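Local coordinates for protein GTP pyrophosphokinase YjbM (Bacillus subtilis, PDB 5DEC) that synthesises the alarmone (p)ppGpp by transferring pyrophosphate from ATP to GDP or GTP, working as a highly cooperative homotetramer, at residues D11-F16 / A58-K63; E25-K30 / K104-V109; E98-R103 / I147-L152. All coordinates share one frame; numbering follows the deposited sequence.

Interaction 1. Residues D11-F16 / A58-K63; sequences DKWERF and ASILEK. Unlike the reference sequence in segment 11-16: Asp-11 (reference Lys), Lys-12 (reference Gln).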
loop_
_atom_site.group_PDB
_atom_site.type_symbol
_atom_site.label_atom_id
_atom_site.label_comp_id
_atom_site.label_asym_id
_atom_site.label_seq_id
_atom_site.Cartn_x
_atom_site.Cartn_y
_atom_site.Cartn_z
ATOM N N ASP B 11 9.221 -13.601 -20.931
ATOM C CA ASP B 11 8.808 -13.821 -19.549
ATOM C C ASP B 11 9.806 -14.717 -18.815
ATOM O O ASP B 11 9.660 -14.968 -17.617
ATOM C CB ASP B 11 7.371 -14.328 -19.463
ATOM C CG ASP B 11 6.381 -13.172 -19.341
ATOM O OD1 ASP B 11 6.671 -12.093 -19.911
ATOM O OD2 ASP B 11 5.346 -13.312 -18.655
ATOM N N LYS B 12 10.785 -15.246 -19.549
ATOM C CA LYS B 12 11.933 -15.865 -18.901
ATOM C C LYS B 12 12.601 -14.759 -18.088
ATOM O O LYS B 12 13.151 -15.005 -17.016
ATOM C CB LYS B 12 12.916 -16.469 -19.904
ATOM C CG LYS B 12 12.420 -17.724 -20.593
ATOM C CD LYS B 12 13.570 -18.489 -21.223
ATOM C CE LYS B 12 13.054 -19.662 -22.033
ATOM N NZ LYS B 12 12.344 -20.641 -21.162
ATOM N N TRP B 13 12.537 -13.535 -18.613
ATOM C CA TRP B 13 13.051 -12.352 -17.923
ATOM C C TRP B 13 12.240 -12.067 -16.678
ATOM O O TRP B 13 12.792 -11.842 -15.604
ATOM C CB TRP B 13 13.003 -11.113 -18.814
ATOM C CG TRP B 13 14.226 -10.868 -19.599
ATOM C CD1 TRP B 13 14.390 -11.032 -20.940
ATOM C CD2 TRP B 13 15.481 -10.413 -19.089
ATOM N NE1 TRP B 13 15.673 -10.698 -21.300
ATOM C CE2 TRP B 13 16.363 -10.317 -20.180
ATOM C CE3 TRP B 13 15.942 -10.075 -17.813
ATOM C CZ2 TRP B 13 17.681 -9.896 -20.035
ATOM C CZ3 TRP B 13 17.252 -9.660 -17.671
ATOM C CH2 TRP B 13 18.106 -9.574 -18.775
ATOM N N GLU B 14 10.923 -12.078 -16.836
ATOM C CA GLU B 14 10.034 -11.710 -15.752
ATOM C C GLU B 14 10.080 -12.774 -14.668
ATOM O O GLU B 14 9.891 -12.477 -13.491
ATOM C CB GLU B 14 8.607 -11.524 -16.278
ATOM C CG GLU B 14 7.840 -10.358 -15.666
ATOM C CD GLU B 14 8.524 -9.012 -15.848
ATOM O OE1 GLU B 14 9.292 -8.838 -16.821
ATOM O OE2 GLU B 14 8.279 -8.118 -15.012
ATOM N N ARG B 15 10.397 -14.002 -15.063
ATOM C CA ARG B 15 10.599 -15.072 -14.103
ATOM C C ARG B 15 11.960 -14.903 -13.409
ATOM O O ARG B 15 12.093 -15.201 -12.224
ATOM C CB ARG B 15 10.461 -16.443 -14.797
ATOM C CG ARG B 15 11.513 -17.491 -14.469
ATOM C CD ARG B 15 11.457 -18.661 -15.469
ATOM N NE ARG B 15 10.099 -19.194 -15.614
ATOM C CZ ARG B 15 9.474 -19.372 -16.776
ATOM N NH1 ARG B 15 10.085 -19.083 -17.921
ATOM N NH2 ARG B 15 8.236 -19.851 -16.795
ATOM N N PHE B 16 12.952 -14.398 -14.141
ATOM C CA PHE B 16 14.283 -14.109 -13.589
ATOM C C PHE B 16 14.245 -12.981 -12.550
ATOM O O PHE B 16 15.025 -12.963 -11.604
ATOM C CB PHE B 16 15.243 -13.726 -14.720
ATOM C CG PHE B 16 16.581 -13.192 -14.256
ATOM C CD1 PHE B 16 17.553 -14.045 -13.760
ATOM C CD2 PHE B 16 16.876 -11.840 -14.358
ATOM C CE1 PHE B 16 18.778 -13.555 -13.342
ATOM C CE2 PHE B 16 18.100 -11.346 -13.946
ATOM C CZ PHE B 16 19.052 -12.207 -13.439
ATOM N N ALA B 58 15.309 -3.484 -20.300
ATOM C CA ALA B 58 16.045 -2.646 -21.242
ATOM C C ALA B 58 17.292 -2.062 -20.588
ATOM O O ALA B 58 18.383 -2.066 -21.168
ATOM C CB ALA B 58 15.154 -1.534 -21.776
ATOM N N SER B 59 17.117 -1.540 -19.378
ATOM C CA SER B 59 18.205 -0.874 -18.687
ATOM C C SER B 59 19.242 -1.888 -18.217
ATOM O O SER B 59 20.423 -1.563 -18.127
ATOM C CB SER B 59 17.669 -0.063 -17.508
ATOM O OG SER B 59 18.736 0.434 -16.717
ATOM N N ILE B 60 18.804 -3.114 -17.925
ATOM C CA ILE B 60 19.732 -4.189 -17.578
ATOM C C ILE B 60 20.589 -4.536 -18.791
ATOM O O ILE B 60 21.816 -4.601 -18.693
ATOM C CB ILE B 60 19.008 -5.471 -17.087
ATOM C CG1 ILE B 60 18.284 -5.221 -15.764
ATOM C CG2 ILE B 60 20.013 -6.593 -16.871
ATOM C CD1 ILE B 60 17.482 -6.424 -15.280
ATOM N N LEU B 61 19.931 -4.775 -19.925
ATOM C CA LEU B 61 20.619 -5.084 -21.181
ATOM C C LEU B 61 21.568 -3.959 -21.603
ATOM O O LEU B 61 22.726 -4.217 -21.933
ATOM C CB LEU B 61 19.607 -5.379 -22.294
ATOM C CG LEU B 61 18.783 -6.665 -22.155
ATOM C CD1 LEU B 61 17.663 -6.715 -23.186
ATOM C CD2 LEU B 61 19.666 -7.902 -22.269
ATOM N N GLU B 62 21.083 -2.719 -21.579
ATOM C CA GLU B 62 21.907 -1.570 -21.967
ATOM C C GLU B 62 23.187 -1.430 -21.166
ATOM O O GLU B 62 24.266 -1.230 -21.728
ATOM C CB GLU B 62 21.119 -0.270 -21.811
ATOM C CG GLU B 62 20.120 0.067 -22.883
ATOM C CD GLU B 62 20.698 1.018 -23.925
ATOM O OE1 GLU B 62 21.749 1.644 -23.656
ATOM O OE2 GLU B 62 20.088 1.165 -25.003
ATOM N N LYS B 63 23.073 -1.568 -19.854
ATOM C CA LYS B 63 24.246 -1.482 -19.012
ATOM C C LYS B 63 25.158 -2.696 -19.188
ATOM O O LYS B 63 26.379 -2.585 -19.082
ATOM C CB LYS B 63 23.821 -1.329 -17.550
ATOM C CG LYS B 63 24.913 -1.668 -16.563
ATOM C CD LYS B 63 24.577 -1.230 -15.160
ATOM C CE LYS B 63 25.627 -1.732 -14.188
ATOM N NZ LYS B 63 25.406 -1.250 -12.797
#
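Trp-13 reaches across from helix 11-38 and sets the benzene half of its indole against two consecutive side chains of helix 57-66, Ile-60 and Leu-61. The ring carbons farthest from the backbone, CZ2, CH2 and CZ3, do the touching. CZ2 of Trp-13 lies 3.6 Å from CD2 of Leu-61, the closest approach in the contact, and the same ring carbon is 4.0 Å from Leu-61 CG, so the leucine meets it with its branch point as well as with one methyl. At the next ring carbon, Trp-13 CH2 sits 4.0 Å from CG2 of Ile-60, and Trp-13 CZ3 is 4.0 Å from CD1 of the same isoleucine. Ile-60 thus offers both of its methyls, one from each branch, to neighbouring ring carbons.

The two aliphatic partners come in differently. Ile-60 passes alongside the indole, the two side chains pointing opposite ways, and with CG1 trans to the carbonyl carbon (chi1 -66°) and an extended chi2 its CD1 is carried out to the ring. The Leu-61 side chain lies at a slant to the indole; its CA-CB bond does not aim at the other helix, and it is the CD2 methyl that closes the distance. Leu-61 CD2 and Ile-60 CG2 both approach the ring obliquely. No hydrogen bond joins the two segments: the contact is apolar, one aromatic ring against a pair of branched side chains, with the backbones 10.6 Å apart between Trp-13 CA and Ile-60 CA.

Around this helix-to-helix contact, Trp-13 also rests on Ile-74 and Phe-16 on Glu-75, both in the connection between helix 57-66 and strand 81-87. Ile-60 packs on Lys-55 of the ATP site, just after strand 49-54, while on the same helix Lys-63, another ATP-binding residue, forms a salt bridge with Asp-79, a magnesium-binding residue.

Interaction 2. Residues E25-K30 / K104-V109; sequences EELKVK and KDFTVV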
loop_
_atom_site.group_PDB
_atom_site.type_symbol
_atom_site.label_atom_id
_atom_site.label_comp_id
_atom_site.label_asym_id
_atom_site.label_seq_id
_atom_site.Cartn_x
_atom_site.Cartn_y
_atom_site.Cartn_z
ATOM N N GLU B 25 10.772 -5.705 -2.068
ATOM C CA GLU B 25 9.589 -5.452 -1.226
ATOM C C GLU B 25 9.829 -5.806 0.250
ATOM O O GLU B 25 9.296 -5.145 1.172
ATOM C CB GLU B 25 8.364 -6.233 -1.730
ATOM C CG GLU B 25 7.838 -5.766 -3.087
ATOM C CD GLU B 25 7.680 -4.248 -3.184
ATOM O OE1 GLU B 25 7.073 -3.627 -2.292
ATOM O OE2 GLU B 25 8.166 -3.672 -4.171
ATOM N N GLU B 26 10.578 -6.877 0.492
ATOM C CA GLU B 26 10.863 -7.269 1.876
ATOM C C GLU B 26 11.747 -6.229 2.550
ATOM O O GLU B 26 11.484 -5.819 3.668
ATOM C CB GLU B 26 11.509 -8.654 1.926
ATOM C CG GLU B 26 10.514 -9.766 1.521
ATOM C CD GLU B 26 11.052 -11.178 1.677
ATOM O OE1 GLU B 26 12.079 -11.373 2.371
ATOM O OE2 GLU B 26 10.429 -12.101 1.097
ATOM N N LEU B 27 12.784 -5.789 1.853
ATOM C CA LEU B 27 13.692 -4.792 2.395
ATOM C C LEU B 27 13.029 -3.429 2.557
ATOM O O LEU B 27 13.363 -2.690 3.476
ATOM C CB LEU B 27 14.936 -4.682 1.517
ATOM C CG LEU B 27 15.942 -5.808 1.747
ATOM C CD1 LEU B 27 16.980 -5.806 0.627
ATOM C CD2 LEU B 27 16.616 -5.658 3.109
ATOM N N LYS B 28 12.095 -3.079 1.674
ATOM C CA LYS B 28 11.363 -1.818 1.863
ATOM C C LYS B 28 10.611 -1.783 3.181
ATOM O O LYS B 28 10.691 -0.802 3.922
ATOM C CB LYS B 28 10.374 -1.572 0.713
ATOM C CG LYS B 28 11.059 -0.929 -0.493
ATOM C CD LYS B 28 10.216 -1.024 -1.757
ATOM C CE LYS B 28 8.895 -0.309 -1.645
ATOM N NZ LYS B 28 8.216 -0.373 -2.976
ATOM N N VAL B 29 9.869 -2.845 3.484
ATOM C CA VAL B 29 9.095 -2.847 4.715
ATOM C C VAL B 29 10.015 -2.851 5.939
ATOM O O VAL B 29 9.731 -2.200 6.965
ATOM C CB VAL B 29 8.132 -4.059 4.772
ATOM C CG1 VAL B 29 7.451 -4.152 6.145
ATOM C CG2 VAL B 29 7.122 -3.920 3.696
ATOM N N LYS B 30 11.110 -3.601 5.832
ATOM C CA LYS B 30 12.096 -3.638 6.911
ATOM C C LYS B 30 12.670 -2.249 7.177
ATOM O O LYS B 30 12.638 -1.761 8.291
ATOM C CB LYS B 30 13.220 -4.621 6.572
ATOM C CG LYS B 30 12.817 -6.113 6.795
ATOM C CD LYS B 30 13.812 -7.051 6.132
ATOM C CE LYS B 30 13.485 -8.543 6.392
ATOM N NZ LYS B 30 13.754 -8.889 7.807
ATOM N N LYS B 104 21.334 -8.509 11.111
ATOM C CA LYS B 104 21.689 -9.897 10.887
ATOM C C LYS B 104 20.783 -10.581 9.867
ATOM O O LYS B 104 20.937 -11.771 9.628
ATOM C CB LYS B 104 21.662 -10.679 12.202
ATOM C CG LYS B 104 22.720 -10.235 13.213
ATOM C CD LYS B 104 22.877 -11.292 14.299
ATOM C CE LYS B 104 24.146 -11.094 15.105
ATOM N NZ LYS B 104 24.150 -9.788 15.807
ATOM N N ASP B 105 19.859 -9.844 9.248
ATOM C CA ASP B 105 18.976 -10.473 8.260
ATOM C C ASP B 105 19.512 -10.328 6.835
ATOM O O ASP B 105 18.848 -10.706 5.868
ATOM C CB ASP B 105 17.536 -9.938 8.358
ATOM C CG ASP B 105 17.441 -8.422 8.313
ATOM O OD1 ASP B 105 18.458 -7.717 8.503
ATOM O OD2 ASP B 105 16.307 -7.939 8.104
ATOM N N PHE B 106 20.727 -9.801 6.720
ATOM C CA PHE B 106 21.496 -9.870 5.478
ATOM C C PHE B 106 22.959 -9.645 5.817
ATOM O O PHE B 106 23.299 -9.418 6.977
ATOM C CB PHE B 106 20.995 -8.856 4.418
ATOM C CG PHE B 106 20.873 -7.432 4.914
ATOM C CD1 PHE B 106 22.003 -6.673 5.189
ATOM C CD2 PHE B 106 19.622 -6.833 5.048
ATOM C CE1 PHE B 106 21.905 -5.359 5.628
ATOM C CE2 PHE B 106 19.513 -5.506 5.493
ATOM C CZ PHE B 106 20.664 -4.772 5.777
ATOM N N THR B 107 23.830 -9.720 4.817
ATOM C CA THR B 107 25.231 -9.402 5.019
ATOM C C THR B 107 25.703 -8.373 3.995
ATOM O O THR B 107 25.351 -8.443 2.820
ATOM C CB THR B 107 26.128 -10.667 4.939
ATOM O OG1 THR B 107 26.062 -11.230 3.624
ATOM C CG2 THR B 107 25.680 -11.712 5.958
ATOM N N VAL B 108 26.503 -7.418 4.453
ATOM C CA VAL B 108 27.065 -6.401 3.577
ATOM C C VAL B 108 28.297 -6.965 2.877
ATOM O O VAL B 108 29.187 -7.503 3.527
ATOM C CB VAL B 108 27.414 -5.124 4.364
ATOM C CG1 VAL B 108 28.090 -4.096 3.463
ATOM C CG2 VAL B 108 26.136 -4.547 5.041
ATOM N N VAL B 109 28.325 -6.886 1.550
ATOM C CA VAL B 109 29.429 -7.471 0.785
ATOM C C VAL B 109 30.265 -6.443 0.041
ATOM O O VAL B 109 31.339 -6.769 -0.465
ATOM C CB VAL B 109 28.920 -8.522 -0.235
ATOM C CG1 VAL B 109 28.343 -9.723 0.497
ATOM C CG2 VAL B 109 27.892 -7.909 -1.177
#
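Leu-27 lays its CD2 methyl obliquely against the Phe-106 ring, 3.8 Å from CE2 of Phe-106 and equally far from CD2. A chi1 of 51° wedges the phenyl group between its own backbone N and carbonyl carbon, and from there the ring reaches helix 11-38. One helical turn on, Lys-30 and Asp-105 reach for each other from opposite directions: NZ of Lys-30 donates a 2.7 Å hydrogen bond to Asp-105 OD2 within a salt bridge, on the anti lone pair of that oxygen. The lysine chain is extended until chi4 (-71°), where it bends; its CD carbon is also 3.3 Å from Asp-105 OD2.

In the RelA/SpoT synthetase fold this is where the N-terminal helix packs against the mixed sheet, at the turn leading from helix 90-102 into strand 107-113, outermost of the sheet within this chain. Phe-106 continues inward onto Val-130 and Leu-100, and Leu-27 onto Leu-83 and Val-145. Asp-105 OD2 has a second cationic partner in Arg-103. Lys-30, one of the residues that bind the allosteric activator pppGpp, pairs in addition with Glu-26 of the second subunit, which probably helps to neutralise its largely buried ammonium group at the subunit interface.

Interaction 3. Residues E98-R103 / I147-L152; sequences EMLFAR and IQIRTL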
loop_
_atom_site.group_PDB
_atom_site.type_symbol
_atom_site.label_atom_id
_atom_site.label_comp_id
_atom_site.label_asym_id
_atom_site.label_seq_id
_atom_site.Cartn_x
_atom_site.Cartn_y
_atom_site.Cartn_z
ATOM N N GLU B 98 25.614 2.507 10.014
ATOM C CA GLU B 98 25.924 1.663 11.157
ATOM C C GLU B 98 24.782 0.740 11.506
ATOM O O GLU B 98 25.013 -0.412 11.890
ATOM C CB GLU B 98 26.334 2.530 12.348
ATOM C CG GLU B 98 27.716 3.093 12.122
ATOM C CD GLU B 98 28.135 4.136 13.144
ATOM O OE1 GLU B 98 27.304 4.510 14.003
ATOM O OE2 GLU B 98 29.312 4.560 13.092
ATOM N N MET B 99 23.549 1.219 11.371
ATOM C CA MET B 99 22.414 0.333 11.549
ATOM C C MET B 99 22.461 -0.819 10.552
ATOM O O MET B 99 22.229 -1.975 10.928
ATOM C CB MET B 99 21.079 1.096 11.388
ATOM C CG MET B 99 20.785 2.005 12.563
ATOM S SD MET B 99 19.170 2.797 12.449
ATOM C CE MET B 99 19.357 3.823 11.008
ATOM N N LEU B 100 22.761 -0.519 9.288
ATOM C CA LEU B 100 22.732 -1.560 8.254
ATOM C C LEU B 100 23.841 -2.587 8.489
ATOM O O LEU B 100 23.644 -3.784 8.295
ATOM C CB LEU B 100 22.867 -0.957 6.852
ATOM C CG LEU B 100 21.700 -0.038 6.425
ATOM C CD1 LEU B 100 21.924 0.523 5.048
ATOM C CD2 LEU B 100 20.405 -0.804 6.424
ATOM N N PHE B 101 25.005 -2.111 8.909
ATOM C CA PHE B 101 26.121 -3.013 9.176
ATOM C C PHE B 101 25.826 -3.977 10.332
ATOM O O PHE B 101 26.360 -5.087 10.371
ATOM C CB PHE B 101 27.381 -2.197 9.453
ATOM C CG PHE B 101 28.130 -1.810 8.201
ATOM C CD1 PHE B 101 28.904 -2.744 7.531
ATOM C CD2 PHE B 101 28.065 -0.532 7.699
ATOM C CE1 PHE B 101 29.597 -2.404 6.380
ATOM C CE2 PHE B 101 28.757 -0.179 6.549
ATOM C CZ PHE B 101 29.521 -1.118 5.888
ATOM N N ALA B 102 24.952 -3.570 11.247
ATOM C CA ALA B 102 24.608 -4.383 12.418
ATOM C C ALA B 102 23.468 -5.379 12.187
ATOM O O ALA B 102 23.242 -6.271 13.003
ATOM C CB ALA B 102 24.252 -3.473 13.585
ATOM N N ARG B 103 22.728 -5.228 11.094
ATOM C CA ARG B 103 21.590 -6.109 10.881
ATOM C C ARG B 103 22.056 -7.534 10.577
ATOM O O ARG B 103 23.033 -7.748 9.860
ATOM C CB ARG B 103 20.702 -5.577 9.743
ATOM C CG ARG B 103 19.907 -4.317 10.105
ATOM C CD ARG B 103 18.976 -3.923 8.953
ATOM N NE ARG B 103 17.862 -4.861 8.829
ATOM C CZ ARG B 103 16.656 -4.648 9.341
ATOM N NH1 ARG B 103 16.401 -3.519 9.989
ATOM N NH2 ARG B 103 15.695 -5.543 9.165
ATOM N N ILE B 147 22.043 -0.741 -1.959
ATOM C CA ILE B 147 21.355 0.219 -1.105
ATOM C C ILE B 147 22.146 1.529 -1.154
ATOM O O ILE B 147 23.326 1.547 -0.820
ATOM C CB ILE B 147 21.265 -0.234 0.357
ATOM C CG1 ILE B 147 20.583 -1.600 0.485
ATOM C CG2 ILE B 147 20.521 0.836 1.190
ATOM C CD1 ILE B 147 20.468 -2.079 1.918
ATOM N N GLN B 148 21.522 2.609 -1.603
ATOM C CA GLN B 148 22.172 3.925 -1.547
ATOM C C GLN B 148 21.597 4.756 -0.414
ATOM O O GLN B 148 20.414 4.649 -0.103
ATOM C CB GLN B 148 22.022 4.691 -2.854
ATOM C CG GLN B 148 22.536 3.976 -4.087
ATOM C CD GLN B 148 22.622 4.921 -5.280
ATOM O OE1 GLN B 148 22.758 6.137 -5.111
ATOM N NE2 GLN B 148 22.487 4.377 -6.481
ATOM N N ILE B 149 22.446 5.552 0.236
ATOM C CA ILE B 149 21.992 6.434 1.297
ATOM C C ILE B 149 22.337 7.881 0.874
ATOM O O ILE B 149 23.474 8.156 0.523
ATOM C CB ILE B 149 22.652 6.082 2.629
ATOM C CG1 ILE B 149 22.671 4.546 2.816
ATOM C CG2 ILE B 149 21.939 6.799 3.811
ATOM C CD1 ILE B 149 23.436 4.120 4.054
ATOM N N ARG B 150 21.353 8.774 0.905
ATOM C CA ARG B 150 21.509 10.131 0.377
ATOM C C ARG B 150 20.791 11.121 1.247
ATOM O O ARG B 150 19.765 10.787 1.816
ATOM C CB ARG B 150 20.916 10.242 -1.036
ATOM C CG ARG B 150 21.463 9.305 -2.082
ATOM C CD ARG B 150 20.611 9.408 -3.334
ATOM N NE ARG B 150 21.236 8.787 -4.491
ATOM C CZ ARG B 150 20.702 8.782 -5.702
ATOM N NH1 ARG B 150 19.532 9.372 -5.909
ATOM N NH2 ARG B 150 21.350 8.216 -6.710
ATOM N N THR B 151 21.271 12.361 1.318
ATOM C CA THR B 151 20.413 13.402 1.874
ATOM C C THR B 151 19.344 13.729 0.851
ATOM O O THR B 151 19.462 13.355 -0.319
ATOM C CB THR B 151 21.167 14.705 2.251
ATOM O OG1 THR B 151 21.791 15.243 1.080
ATOM C CG2 THR B 151 22.246 14.438 3.309
ATOM N N LEU B 152 18.304 14.422 1.301
ATOM C CA LEU B 152 17.243 14.895 0.433
ATOM C C LEU B 152 17.797 15.738 -0.728
ATOM O O LEU B 152 17.369 15.590 -1.875
ATOM C CB LEU B 152 16.225 15.710 1.246
ATOM C CG LEU B 152 15.444 14.946 2.335
ATOM C CD1 LEU B 152 14.654 15.883 3.269
ATOM C CD2 LEU B 152 14.518 13.930 1.698
#
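Ile-147 and Ile-149 on strand 139-151 turn the same way, toward Leu-100 of helix 90-102. This is one layer of the alpha/beta core of the RelA/SpoT synthetase domain, a nucleotidyltransferase-like mixed sheet with a helix packed on its face.

Along the strand, Ile-147 comes first. Its CG2 branch, trans to the backbone N, meets the leucine tip to tip, with Ile-147 CG2 4.1 Å from Leu-100 CD1. The same isoleucine touches Ile-85 on the adjacent strand. Gln-148 turns to the other face, where its NE2 bonds to Glu-146, the inferred proton acceptor, and its OE1 to Ser-125. Ile-149 returns to the helix side: chi1 of -43° and an extended chi2 send CD1 out to the same leucine methyl, with Ile-149 CD1 4.0 Å from Leu-100 CD1. One methyl of Leu-100 therefore meets both isoleucines, while the leucine side chain also packs on Leu-31, Leu-128 and Ile-85. Ile-149 is hemmed in further by Ile-93, Val-96 and Lys-97 of the same helix.

The extended side chain of Arg-150 runs alongside that of Gln-148, two residues earlier, and Gln-148 OE1 takes two weak bonds from it, 3.0 Å from Arg-150 NH2 and 3.1 Å from Arg-150 NE. Its NH1 bonds to Asn-155, a residue that binds the allosteric ligand. Thr-151 closes the strand and N-caps helix 152-167, its OG1 bonded to Met-154 N and to Asp-191 OD2.

In the fold
Interactions 1 and 2 both use helix 11-38, with centres 23 Å apart. The first lies toward its N-terminal end beside the ATP and magnesium residues, Ile-60 about 7 Å from Asp-79 between side chains; the second lies midway, where the allosteric ligand binds. Interactions 2 and 3 touch, their centres 11 Å apart: Phe-106 CE1 packs 3.6 Å from Leu-100 O, and Val-108 CG1 is 3.7 Å from Phe-101 CE1. Both also touch the second subunit. Between side chains, the inferred proton acceptor Glu-146 is about 6 Å from Ile-147, its neighbour in sequence, and about 9 Å from Leu-27. Interactions 1 and 3 lie on opposite sides of the chain's centre, their centres 27 Å apart.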